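Local coordinates for uncharacterized protein (Bacteroides ovatus, PDB 4FXT) that is of unknown function but has two beta domains, probably transthyretin-like at the N-terminus and E-set-like at the C-terminus, at residues Ala8-Lys13 / Ile80-Arg85; Glu19-Arg24 / Ile92-Tyr97; Glu128-Tyr133 / Asn153-Asp158; Leu134-Leu139 / Gln144-Leu149. All coordinates share one frame; numbering follows the deposited sequence.

Contact 1 of 4, residues Ala8-Lys13 / Ile80-Arg85; sequences ATLTGK and IYITVR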
loop_
_atom_site.group_PDB
_atom_site.type_symbol
_atom_site.label_atom_id
_atom_site.label_comp_id
_atom_site.label_asym_id
_atom_site.label_seq_id
_atom_site.Cartn_x
_atom_site.Cartn_y
_atom_site.Cartn_z
ATOM N N ALA A 8 -19.560 -17.887 -3.789
ATOM C CA ALA A 8 -19.453 -16.830 -2.774
ATOM C C ALA A 8 -18.354 -15.783 -3.082
ATOM O O ALA A 8 -17.534 -15.984 -3.979
ATOM C CB ALA A 8 -19.151 -17.477 -1.432
ATOM N N THR A 9 -18.339 -14.674 -2.302
ATOM C CA THR A 9 -17.362 -13.586 -2.435
ATOM C C THR A 9 -16.579 -13.436 -1.132
ATOM O O THR A 9 -17.178 -13.186 -0.088
ATOM C CB THR A 9 -18.078 -12.251 -2.809
ATOM O OG1 THR A 9 -18.884 -12.425 -3.963
ATOM C CG2 THR A 9 -17.126 -11.139 -3.079
ATOM N N LEU A 10 -15.239 -13.558 -1.194
ATOM C CA LEU A 10 -14.335 -13.326 -0.055
ATOM C C LEU A 10 -13.694 -11.979 -0.209
ATOM O O LEU A 10 -12.956 -11.770 -1.168
ATOM C CB LEU A 10 -13.258 -14.409 0.124
ATOM C CG LEU A 10 -12.233 -14.138 1.259
ATOM C CD1 LEU A 10 -12.895 -14.121 2.653
ATOM C CD2 LEU A 10 -11.111 -15.142 1.236
ATOM N N THR A 11 -13.974 -11.059 0.713
ATOM C CA THR A 11 -13.410 -9.702 0.660
ATOM C C THR A 11 -12.712 -9.413 1.977
ATOM O O THR A 11 -12.912 -10.121 2.941
ATOM C CB THR A 11 -14.496 -8.609 0.330
ATOM O OG1 THR A 11 -15.519 -8.647 1.318
ATOM C CG2 THR A 11 -15.135 -8.781 -1.041
ATOM N N GLY A 12 -11.885 -8.386 1.985
ATOM C CA GLY A 12 -11.133 -7.972 3.158
ATOM C C GLY A 12 -10.085 -6.932 2.824
ATOM O O GLY A 12 -10.149 -6.288 1.778
ATOM N N LYS A 13 -9.117 -6.765 3.732
ATOM C CA LYS A 13 -8.034 -5.791 3.656
ATOM C C LYS A 13 -6.744 -6.317 4.266
ATOM O O LYS A 13 -6.805 -7.036 5.269
ATOM C CB LYS A 13 -8.419 -4.493 4.407
ATOM C CG LYS A 13 -9.601 -3.698 3.892
ATOM C CD LYS A 13 -10.049 -2.598 4.893
ATOM C CE LYS A 13 -10.682 -3.120 6.173
ATOM N NZ LYS A 13 -11.195 -2.024 7.024
ATOM N N ILE A 80 -3.346 -18.789 7.228
ATOM C CA ILE A 80 -4.562 -18.239 7.816
ATOM C C ILE A 80 -5.709 -19.075 7.308
ATOM O O ILE A 80 -5.940 -19.138 6.101
ATOM C CB ILE A 80 -4.742 -16.717 7.538
ATOM C CG1 ILE A 80 -3.672 -15.908 8.287
ATOM C CG2 ILE A 80 -6.135 -16.241 7.968
ATOM C CD1 ILE A 80 -3.664 -14.447 8.038
ATOM N N TYR A 81 -6.417 -19.735 8.232
ATOM C CA TYR A 81 -7.536 -20.599 7.886
ATOM C C TYR A 81 -8.796 -19.750 7.792
ATOM O O TYR A 81 -9.127 -18.996 8.715
ATOM C CB TYR A 81 -7.669 -21.731 8.904
ATOM C CG TYR A 81 -6.429 -22.610 8.988
ATOM C CD1 TYR A 81 -5.382 -22.297 9.854
ATOM C CD2 TYR A 81 -6.309 -23.759 8.207
ATOM C CE1 TYR A 81 -4.240 -23.094 9.926
ATOM C CE2 TYR A 81 -5.171 -24.566 8.275
ATOM C CZ TYR A 81 -4.138 -24.228 9.132
ATOM O OH TYR A 81 -3.022 -25.034 9.194
ATOM N N ILE A 82 -9.440 -19.813 6.619
ATOM C CA ILE A 82 -10.642 -19.061 6.280
ATOM C C ILE A 82 -11.729 -20.023 5.892
ATOM O O ILE A 82 -11.563 -20.765 4.921
ATOM C CB ILE A 82 -10.355 -18.040 5.128
ATOM C CG1 ILE A 82 -9.103 -17.147 5.417
ATOM C CG2 ILE A 82 -11.603 -17.210 4.774
ATOM C CD1 ILE A 82 -8.612 -16.276 4.248
ATOM N N THR A 83 -12.852 -19.998 6.612
ATOM C CA THR A 83 -13.984 -20.842 6.259
ATOM C C THR A 83 -14.999 -19.930 5.545
ATOM O O THR A 83 -15.492 -18.956 6.125
ATOM C CB THR A 83 -14.524 -21.575 7.490
ATOM O OG1 THR A 83 -13.477 -22.412 7.988
ATOM C CG2 THR A 83 -15.712 -22.457 7.172
ATOM N N VAL A 84 -15.261 -20.223 4.263
ATOM C CA VAL A 84 -16.204 -19.444 3.489
ATOM C C VAL A 84 -17.506 -20.277 3.328
ATOM O O VAL A 84 -17.522 -21.378 2.772
ATOM C CB VAL A 84 -15.630 -18.953 2.134
ATOM C CG1 VAL A 84 -15.053 -20.075 1.305
ATOM C CG2 VAL A 84 -16.662 -18.187 1.332
ATOM N N ARG A 85 -18.576 -19.733 3.907
ATOM C CA ARG A 85 -19.951 -20.216 3.868
ATOM C C ARG A 85 -20.796 -18.995 3.570
ATOM O O ARG A 85 -21.085 -18.196 4.471
ATOM C CB ARG A 85 -20.336 -20.953 5.161
#

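Contact 2 of 4, residues Glu19-Arg24 / Ile92-Tyr97; sequences EAVGVR and IPVTPY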
loop_
_atom_site.group_PDB
_atom_site.type_symbol
_atom_site.label_atom_id
_atom_site.label_comp_id
_atom_site.label_asym_id
_atom_site.label_seq_id
_atom_site.Cartn_x
_atom_site.Cartn_y
_atom_site.Cartn_z
ATOM N N GLU A 19 -5.200 -0.495 10.243
ATOM C CA GLU A 19 -5.266 0.339 9.037
ATOM C C GLU A 19 -4.963 -0.467 7.794
ATOM O O GLU A 19 -4.104 -1.375 7.836
ATOM C CB GLU A 19 -4.265 1.514 9.125
ATOM C CG GLU A 19 -4.529 2.520 10.222
ATOM C CD GLU A 19 -3.677 3.776 10.182
ATOM O OE1 GLU A 19 -3.292 4.217 9.073
ATOM O OE2 GLU A 19 -3.490 4.380 11.262
ATOM N N ALA A 20 -5.627 -0.130 6.674
ATOM C CA ALA A 20 -5.334 -0.801 5.402
ATOM C C ALA A 20 -3.974 -0.352 4.886
ATOM O O ALA A 20 -3.700 0.856 4.840
ATOM C CB ALA A 20 -6.422 -0.512 4.389
ATOM N N VAL A 21 -3.106 -1.319 4.592
ATOM C CA VAL A 21 -1.729 -1.074 4.150
ATOM C C VAL A 21 -1.726 -0.746 2.656
ATOM O O VAL A 21 -2.040 -1.596 1.824
ATOM C CB VAL A 21 -0.788 -2.262 4.465
ATOM C CG1 VAL A 21 0.615 -1.989 3.965
ATOM C CG2 VAL A 21 -0.750 -2.539 5.956
ATOM N N GLY A 22 -1.310 0.478 2.342
ATOM C CA GLY A 22 -1.241 0.963 0.971
ATOM C C GLY A 22 -0.185 0.243 0.165
ATOM O O GLY A 22 0.913 -0.039 0.663
ATOM N N VAL A 23 -0.530 -0.105 -1.078
ATOM C CA VAL A 23 0.465 -0.780 -1.874
ATOM C C VAL A 23 0.317 -0.318 -3.338
ATOM O O VAL A 23 -0.588 0.473 -3.626
ATOM C CB VAL A 23 0.320 -2.303 -1.686
ATOM C CG1 VAL A 23 -0.892 -2.860 -2.422
ATOM C CG2 VAL A 23 1.580 -2.991 -2.126
ATOM N N ARG A 24 1.254 -0.738 -4.233
ATOM C CA ARG A 24 1.183 -0.378 -5.647
ATOM C C ARG A 24 0.153 -1.307 -6.368
ATOM O O ARG A 24 0.172 -2.534 -6.179
ATOM C CB ARG A 24 2.567 -0.446 -6.301
ATOM C CG ARG A 24 2.548 -0.114 -7.784
ATOM C CD ARG A 24 3.897 -0.125 -8.452
ATOM N NE ARG A 24 4.480 -1.463 -8.476
ATOM C CZ ARG A 24 4.314 -2.345 -9.454
ATOM N NH1 ARG A 24 3.576 -2.042 -10.516
ATOM N NH2 ARG A 24 4.881 -3.537 -9.376
ATOM N N ILE A 92 -6.718 -9.536 6.555
ATOM C CA ILE A 92 -5.482 -10.314 6.667
ATOM C C ILE A 92 -4.413 -9.465 7.354
ATOM O O ILE A 92 -3.901 -8.520 6.757
ATOM C CB ILE A 92 -4.985 -10.849 5.288
ATOM C CG1 ILE A 92 -6.095 -11.631 4.543
ATOM C CG2 ILE A 92 -3.696 -11.666 5.415
ATOM C CD1 ILE A 92 -6.691 -12.877 5.289
ATOM N N PRO A 93 -4.030 -9.807 8.604
ATOM C CA PRO A 93 -2.983 -9.027 9.264
ATOM C C PRO A 93 -1.641 -9.268 8.569
ATOM O O PRO A 93 -1.262 -10.422 8.250
ATOM C CB PRO A 93 -3.021 -9.531 10.709
ATOM C CG PRO A 93 -3.552 -10.902 10.619
ATOM C CD PRO A 93 -4.505 -10.913 9.467
ATOM N N VAL A 94 -0.997 -8.153 8.229
ATOM C CA VAL A 94 0.315 -8.149 7.616
ATOM C C VAL A 94 1.240 -7.366 8.559
ATOM O O VAL A 94 0.754 -6.676 9.474
ATOM C CB VAL A 94 0.327 -7.611 6.160
ATOM C CG1 VAL A 94 -0.512 -8.487 5.243
ATOM C CG2 VAL A 94 -0.091 -6.136 6.076
ATOM N N THR A 95 2.571 -7.513 8.369
ATOM C CA THR A 95 3.546 -6.786 9.172
ATOM C C THR A 95 4.519 -6.117 8.143
ATOM O O THR A 95 5.455 -6.758 7.647
ATOM C CB THR A 95 4.231 -7.687 10.258
ATOM O OG1 THR A 95 5.101 -8.638 9.653
ATOM C CG2 THR A 95 3.218 -8.377 11.207
ATOM N N PRO A 96 4.248 -4.835 7.775
ATOM C CA PRO A 96 5.146 -4.127 6.842
ATOM C C PRO A 96 6.548 -3.929 7.428
ATOM O O PRO A 96 6.716 -3.977 8.656
ATOM C CB PRO A 96 4.456 -2.768 6.626
ATOM C CG PRO A 96 3.189 -2.813 7.363
ATOM C CD PRO A 96 3.208 -3.931 8.310
ATOM N N TYR A 97 7.565 -3.729 6.556
ATOM C CA TYR A 97 8.924 -3.514 7.052
ATOM C C TYR A 97 8.981 -2.101 7.631
ATOM O O TYR A 97 9.390 -1.891 8.782
ATOM C CB TYR A 97 9.951 -3.764 5.953
ATOM C CG TYR A 97 9.881 -5.186 5.426
ATOM C CD1 TYR A 97 10.401 -6.247 6.159
ATOM C CD2 TYR A 97 9.311 -5.469 4.184
ATOM C CE1 TYR A 97 10.314 -7.558 5.697
ATOM C CE2 TYR A 97 9.237 -6.772 3.701
ATOM C CZ TYR A 97 9.749 -7.815 4.462
ATOM O OH TYR A 97 9.729 -9.120 4.021
#

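Contact 3 of 4, residues Glu128-Tyr133 / Asn153-Asp158; sequences ENVGIY and NTVSLD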
loop_
_atom_site.group_PDB
_atom_site.type_symbol
_atom_site.label_atom_id
_atom_site.label_comp_id
_atom_site.label_asym_id
_atom_site.label_seq_id
_atom_site.Cartn_x
_atom_site.Cartn_y
_atom_site.Cartn_z
ATOM N N GLU A 128 15.678 2.222 2.231
ATOM C CA GLU A 128 16.387 2.513 0.961
ATOM C C GLU A 128 16.060 3.892 0.451
ATOM O O GLU A 128 16.963 4.604 -0.021
ATOM C CB GLU A 128 16.104 1.509 -0.160
ATOM C CG GLU A 128 16.696 0.118 0.024
ATOM C CD GLU A 128 16.537 -0.782 -1.195
ATOM O OE1 GLU A 128 15.932 -0.316 -2.191
ATOM O OE2 GLU A 128 17.052 -1.929 -1.177
ATOM N N ASN A 129 14.771 4.264 0.518
ATOM C CA ASN A 129 14.289 5.558 0.025
ATOM C C ASN A 129 12.915 5.872 0.549
ATOM O O ASN A 129 12.128 4.971 0.864
ATOM C CB ASN A 129 14.242 5.576 -1.534
ATOM C CG ASN A 129 13.955 6.916 -2.144
ATOM O OD1 ASN A 129 14.623 7.915 -1.853
ATOM N ND2 ASN A 129 13.003 6.951 -3.069
ATOM N N VAL A 130 12.624 7.173 0.600
ATOM C CA VAL A 130 11.307 7.713 0.861
ATOM C C VAL A 130 10.980 8.592 -0.334
ATOM O O VAL A 130 11.817 9.387 -0.744
ATOM C CB VAL A 130 11.187 8.431 2.212
ATOM C CG1 VAL A 130 9.772 8.981 2.408
ATOM C CG2 VAL A 130 11.562 7.482 3.345
ATOM N N GLY A 131 9.797 8.419 -0.898
ATOM C CA GLY A 131 9.344 9.196 -2.042
ATOM C C GLY A 131 7.971 9.820 -1.900
ATOM O O GLY A 131 7.096 9.255 -1.245
ATOM N N ILE A 132 7.795 11.017 -2.482
ATOM C CA ILE A 132 6.523 11.723 -2.620
ATOM C C ILE A 132 6.176 11.650 -4.095
ATOM O O ILE A 132 7.027 11.953 -4.929
ATOM C CB ILE A 132 6.467 13.174 -2.056
ATOM C CG1 ILE A 132 6.857 13.264 -0.569
ATOM C CG2 ILE A 132 5.099 13.827 -2.290
ATOM C CD1 ILE A 132 8.171 13.618 -0.411
ATOM N N TYR A 133 4.950 11.208 -4.422
ATOM C CA TYR A 133 4.523 11.044 -5.811
ATOM C C TYR A 133 3.261 11.855 -6.086
ATOM O O TYR A 133 2.395 11.962 -5.213
ATOM C CB TYR A 133 4.291 9.557 -6.092
ATOM C CG TYR A 133 5.506 8.715 -5.742
ATOM C CD1 TYR A 133 6.607 8.662 -6.591
ATOM C CD2 TYR A 133 5.562 7.989 -4.556
ATOM C CE1 TYR A 133 7.754 7.947 -6.247
ATOM C CE2 TYR A 133 6.687 7.245 -4.218
ATOM C CZ TYR A 133 7.786 7.231 -5.066
ATOM O OH TYR A 133 8.937 6.555 -4.737
ATOM N N ASN A 153 17.302 7.983 2.612
ATOM C CA ASN A 153 16.980 6.921 3.532
ATOM C C ASN A 153 17.350 7.238 4.963
ATOM O O ASN A 153 17.688 6.307 5.700
ATOM C CB ASN A 153 17.747 5.689 3.085
ATOM C CG ASN A 153 19.273 5.757 3.149
ATOM O OD1 ASN A 153 19.903 6.808 3.354
ATOM N ND2 ASN A 153 19.903 4.603 3.008
ATOM N N THR A 154 17.328 8.537 5.369
ATOM C CA THR A 154 17.666 8.957 6.743
ATOM C C THR A 154 16.518 9.816 7.306
ATOM O O THR A 154 16.726 10.638 8.201
ATOM C CB THR A 154 19.014 9.702 6.802
ATOM O OG1 THR A 154 18.921 10.898 6.020
ATOM C CG2 THR A 154 20.210 8.838 6.374
ATOM N N VAL A 155 15.298 9.610 6.796
ATOM C CA VAL A 155 14.122 10.321 7.298
ATOM C C VAL A 155 13.877 9.863 8.754
ATOM O O VAL A 155 13.906 8.666 9.018
ATOM C CB VAL A 155 12.881 10.106 6.386
ATOM C CG1 VAL A 155 11.645 10.814 6.942
ATOM C CG2 VAL A 155 13.164 10.566 4.955
ATOM N N SER A 156 13.685 10.819 9.698
ATOM C CA SER A 156 13.408 10.496 11.098
ATOM C C SER A 156 12.094 9.667 11.215
ATOM O O SER A 156 11.160 9.769 10.395
ATOM C CB SER A 156 13.339 11.754 11.948
ATOM O OG SER A 156 12.395 12.691 11.482
ATOM N N LEU A 157 12.092 8.781 12.198
ATOM C CA LEU A 157 11.029 7.830 12.474
ATOM C C LEU A 157 10.113 8.266 13.608
ATOM O O LEU A 157 10.481 9.115 14.433
ATOM C CB LEU A 157 11.692 6.504 12.861
ATOM C CG LEU A 157 12.041 5.499 11.765
ATOM C CD1 LEU A 157 12.526 6.137 10.466
ATOM C CD2 LEU A 157 13.030 4.492 12.284
ATOM N N ASP A 158 8.909 7.653 13.651
ATOM C CA ASP A 158 7.865 7.782 14.683
ATOM C C ASP A 158 7.563 9.285 15.025
ATOM O O ASP A 158 7.311 9.634 16.190
ATOM C CB ASP A 158 8.296 7.021 15.961
ATOM C CG ASP A 158 8.733 5.574 15.801
ATOM O OD1 ASP A 158 8.489 4.985 14.727
ATOM O OD2 ASP A 158 9.315 5.028 16.756
#

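Contact 4 of 4, residues Leu134-Leu139 / Gln144-Leu149; sequences LGTGIL and QKEAEL. With EDO (1,2-ethanediol), chain O.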
loop_
_atom_site.group_PDB
_atom_site.type_symbol
_atom_site.label_atom_id
_atom_site.label_comp_id
_atom_site.label_asym_id
_atom_site.label_seq_id
_atom_site.Cartn_x
_atom_site.Cartn_y
_atom_site.Cartn_z
ATOM N N LEU A 134 3.200 12.476 -7.275
ATOM C CA LEU A 134 2.032 13.203 -7.796
ATOM C C LEU A 134 1.604 12.559 -9.086
ATOM O O LEU A 134 2.462 12.313 -9.934
ATOM C CB LEU A 134 2.276 14.719 -8.009
ATOM C CG LEU A 134 2.806 15.590 -6.821
ATOM C CD1 LEU A 134 3.068 16.991 -7.272
ATOM C CD2 LEU A 134 1.860 15.587 -5.626
ATOM N N GLY A 135 0.311 12.247 -9.216
ATOM C CA GLY A 135 -0.255 11.601 -10.399
ATOM C C GLY A 135 -1.551 12.215 -10.884
ATOM O O GLY A 135 -2.210 12.948 -10.137
ATOM N N THR A 136 -1.930 11.925 -12.148
ATOM C CA THR A 136 -3.168 12.480 -12.711
ATOM C C THR A 136 -4.377 11.660 -12.193
ATOM O O THR A 136 -5.448 12.225 -11.938
ATOM C CB THR A 136 -3.145 12.535 -14.262
ATOM O OG1 THR A 136 -3.012 11.230 -14.778
ATOM C CG2 THR A 136 -2.007 13.352 -14.826
ATOM N N GLY A 137 -4.164 10.345 -12.021
ATOM C CA GLY A 137 -5.176 9.394 -11.591
ATOM C C GLY A 137 -5.019 8.814 -10.202
ATOM O O GLY A 137 -3.936 8.827 -9.637
ATOM N N ILE A 138 -6.107 8.223 -9.686
ATOM C CA ILE A 138 -6.247 7.579 -8.380
ATOM C C ILE A 138 -5.084 6.552 -8.202
ATOM O O ILE A 138 -4.601 6.417 -7.095
ATOM C CB ILE A 138 -7.690 6.939 -8.204
ATOM C CG1 ILE A 138 -7.929 6.250 -6.844
ATOM C CG2 ILE A 138 -8.088 6.054 -9.317
ATOM C CD1 ILE A 138 -7.779 7.175 -5.496
ATOM N N LEU A 139 -4.560 5.954 -9.260
ATOM C CA LEU A 139 -3.397 5.064 -9.158
ATOM C C LEU A 139 -2.123 5.845 -9.343
ATOM O O LEU A 139 -1.776 6.238 -10.444
ATOM C CB LEU A 139 -3.448 3.916 -10.187
ATOM C CG LEU A 139 -4.671 3.007 -10.241
ATOM C CD1 LEU A 139 -4.359 1.845 -11.140
ATOM C CD2 LEU A 139 -5.031 2.447 -8.880
ATOM N N GLN A 144 3.886 4.640 -11.847
ATOM C CA GLN A 144 2.933 5.578 -12.452
ATOM C C GLN A 144 2.923 6.863 -11.691
ATOM O O GLN A 144 2.382 6.922 -10.574
ATOM C CB GLN A 144 1.513 5.020 -12.510
ATOM C CG GLN A 144 1.192 3.919 -13.494
ATOM C CD GLN A 144 -0.290 3.669 -13.314
ATOM O OE1 GLN A 144 -0.720 3.089 -12.296
ATOM N NE2 GLN A 144 -1.115 4.228 -14.215
ATOM N N LYS A 145 3.537 7.895 -12.268
ATOM C CA LYS A 145 3.697 9.200 -11.615
ATOM C C LYS A 145 3.921 10.278 -12.639
ATOM O O LYS A 145 4.472 10.009 -13.714
ATOM C CB LYS A 145 4.887 9.161 -10.624
ATOM C CG LYS A 145 6.136 8.635 -11.336
ATOM C CD LYS A 145 7.341 8.449 -10.533
ATOM C CE LYS A 145 8.358 7.603 -11.299
ATOM N NZ LYS A 145 8.817 8.201 -12.573
ATOM N N GLU A 146 3.518 11.514 -12.287
ATOM C CA GLU A 146 3.713 12.692 -13.138
ATOM C C GLU A 146 4.918 13.486 -12.590
ATOM O O GLU A 146 5.576 14.225 -13.322
ATOM C CB GLU A 146 2.423 13.534 -13.208
ATOM C CG GLU A 146 2.262 14.239 -14.539
ATOM C CD GLU A 146 2.053 13.304 -15.708
ATOM O OE1 GLU A 146 1.497 12.195 -15.510
ATOM O OE2 GLU A 146 2.423 13.701 -16.837
ATOM N N ALA A 147 5.221 13.269 -11.300
ATOM C CA ALA A 147 6.339 13.853 -10.577
ATOM C C ALA A 147 6.709 13.010 -9.363
ATOM O O ALA A 147 5.829 12.400 -8.735
ATOM C CB ALA A 147 5.990 15.263 -10.140
ATOM N N GLU A 148 8.011 12.969 -9.023
ATOM C CA GLU A 148 8.470 12.257 -7.822
ATOM C C GLU A 148 9.492 13.095 -7.113
ATOM O O GLU A 148 10.097 13.993 -7.705
ATOM C CB GLU A 148 9.031 10.839 -8.082
ATOM C CG GLU A 148 10.374 10.711 -8.773
ATOM C CD GLU A 148 10.965 9.306 -8.828
ATOM O OE1 GLU A 148 10.662 8.479 -7.936
ATOM O OE2 GLU A 148 11.814 9.069 -9.719
ATOM N N LEU A 149 9.685 12.799 -5.837
ATOM C CA LEU A 149 10.678 13.428 -4.973
ATOM C C LEU A 149 11.320 12.339 -4.142
ATOM O O LEU A 149 10.608 11.656 -3.419
ATOM C CB LEU A 149 10.011 14.510 -4.121
ATOM C CG LEU A 149 10.924 15.368 -3.278
ATOM C CD1 LEU A 149 11.925 16.118 -4.145
ATOM C CD2 LEU A 149 10.111 16.360 -2.501
HETATM C C1 EDO O . -0.512 8.390 -12.350
HETATM O O1 EDO O . -1.939 8.319 -12.505
HETATM C C2 EDO O . 0.235 9.070 -13.547
HETATM O O2 EDO O . -0.010 10.471 -13.635
#

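Contact 1 of 4, residues Ala8-Lys13 / Ile80-Arg85
Leu10 and Ile82 carry the larger of the two apolar meetings here, and their side chains pass each other at a slant. The fork of Leu10 closes on the branches of Ile82: Leu10 CD1 lies 4.0 Å from Ile82 CG2, while Leu10 CD2 is 4.1 Å from both Ile82 CG2 and Ile82 CD1. Leu10 extends across the interface because its CG is turned opposite the backbone N (chi1 176°), which brings both methyls up to the isoleucine. Two residues along, the second meeting is a single methyl pair, with Ala8 CB 3.8 Å from Val84 CG2.

The pattern is that of two sheets packed face to face, in keeping with a transthyretin-like beta sandwich. Strand 7-16 belongs to a mixed sheet and strand 79-84 is an outermost strand of an antiparallel one. Their nearest CA atoms, those of Leu10 and Val84, are 7.3 Å apart, too far for strand pairing, and no hydrogen bond joins the segments. Ala8, Leu10, Ile82 and Val84, all buried, point their CB atoms toward the opposite segment.

Strand 7-16 makes its backbone hydrogen bonds within its own sheet: Ala8 and Leu10 pair with Leu57 and Val55 of strand 52-58, and Thr9 and Thr11 with Thr88 of strand 88-93, which runs parallel to it. Side-chain neighbours from strand 60-68 are Leu64, touching Ile82, and Tyr62, touching Val84.

Contact 2 of 4, residues Glu19-Arg24 / Ile92-Tyr97
Within the probably transthyretin-like fold of the N-terminal domain, the residues following strand 19-20 pack on the irregular chain following strand 88-93 through Val21, Val94 and Pro96. All three residues are buried, and they lie just after the short strand 19-20 and after strand 88-93. The nearest CA atoms, those of Val21 and Pro96, are 8.0 Å apart, so the segments face each other through side chains without any strand pairing.

One methyl of Val21 does all the touching. Val21 CG2 and Val94 CG2 meet tip to tip at 3.7 Å, and the same Val21 methyl lies 4.2 Å from Pro96 CG, with the proline ring set obliquely to it. In Val94 the contacting CG2 sits between the backbone N and the carbonyl carbon, with CG1 at chi1 -63°, and this rotation directs CG2 at Val21. Thr95 points its CB away, while Val94 and Pro96, on either side of it in sequence, both touch Val21 CG2.

Tyr16 of strand 7-16 touches both Val21 and Pro96, and Ala14 of the same strand and Phe30 of strand 28-33 lie against Val94. The polar groups of the neighbourhood are directed to other partners, Thr95 OG1 to Glu73 and Pro93 O to Arg66. The direct contact, 101 Å² of buried surface, is thus van der Waals packing of buried carbon without directional bonds, and the positions of the segments are set by backbone bonds to strand 7-16, from Val21 to Ala14 and from Ile92 to Lys13 and Ile15.

Contact 3 of 4, residues Glu128-Tyr133 / Asn153-Asp158
Val130 and Val155 cross at about a right angle, and their contact packs the loop between strands 147-150 and 160-166, which supplies Val155, on strand 127-135, which supplies Val130, in a domain whose family is related to the E-set fold. A single methyl, Val155 CG2, makes the approach. It meets the CG2 methyl of Val130 at 3.8 Å and Val130 CB at 4.0 Å. Both valines have CG1 opposite the backbone N (chi1 180° and 178°), which places CG2 on the flank that is used. Ile118 of strand 111-120 touches both valines.

The second meeting is different in kind. Asn153, an exposed residue, lays its CB against the backbone of Glu128, while its amide is directed to the chain just before that residue, where Asn153 ND2 bonds the carbonyl of Met127. No hydrogen bond joins the two segments themselves, although the Asn129 and Asn153 CA atoms are only 4.6 Å apart. On its other edge the strand has a classic beta bulge, since Glu128 and Asn129 both face Lys184. The side chains of these two residues turn away from the loop: Glu128 OE1 forms a salt bridge with Lys184 NZ, and Asn129 ND2 bonds Tyr191 OH. Asn129 OD1 accepts from Gly152 N, next to the loop segment. At the solvent end of the interface, Glu128 O lies 3.4 Å from Asn153 CB.

Contact 4 of 4, residues Leu134-Leu139 / Gln144-Leu149
Leu134 and Ala147 form the tight half of the contact as a hydrogen-bonded antiparallel pair. Leu134 N donates to Ala147 O at 3.0 Å and nearly straight (171°). In return Leu134 O is gripped twice, by Glu146 N at 2.7 Å, in the carbonyl plane, and by Ala147 N at 3.2 Å, tilted from it. Two residues opposite one make this a classic beta bulge. The side chains of the pair lie on the same face, their CB atoms 4.3 Å apart.

Beyond Gly135 the strands part, and the looser, more solvent-exposed side is bridged by a 1,2-ethanediol, probably from the crystallisation liquor. Its O2 accepts from Thr136 N at 2.8 Å and donates to Glu146 OE1 at 3.0 Å; its O1 accepts from Gly137 N and donates to Leu139 O at 2.9 Å. Protein-to-protein touching is slight here: Gln144 OE1 rests 3.5 Å from Leu139 CB, and Thr136 CG2 lies beside Glu146 OE1.

The whole forms the turn end of the hairpin of strands 127-135 and 147-150, with strand 176-185 flanking the first strand and Leu134 packed on its Leu177 and Ala179, and on Ile165 of strand 160-166.

Overall arrangement
Contacts 1 and 2 belong to the N-terminal domain and are buried and wholly apolar; contacts 3 and 4, in the C-terminal domain, are only partly buried and mix carbon packing with polar groups. Contact 1 joins two sheets face to face, and contact 2 packs the chain after strand 19-20 on the chain after strand 88-93. They meet through strand 88-93, where Ile92 packs on Ile80 and Ile82. Contacts 3 and 4 share strand 127-135, contact 4 nesting inside the loop that contact 3 closes. Of the four, only contact 4 has hydrogen bonds between its segments, as expected for paired strands. Contacts 2 and 4 approach to about 6 Å between nearest atoms without touching.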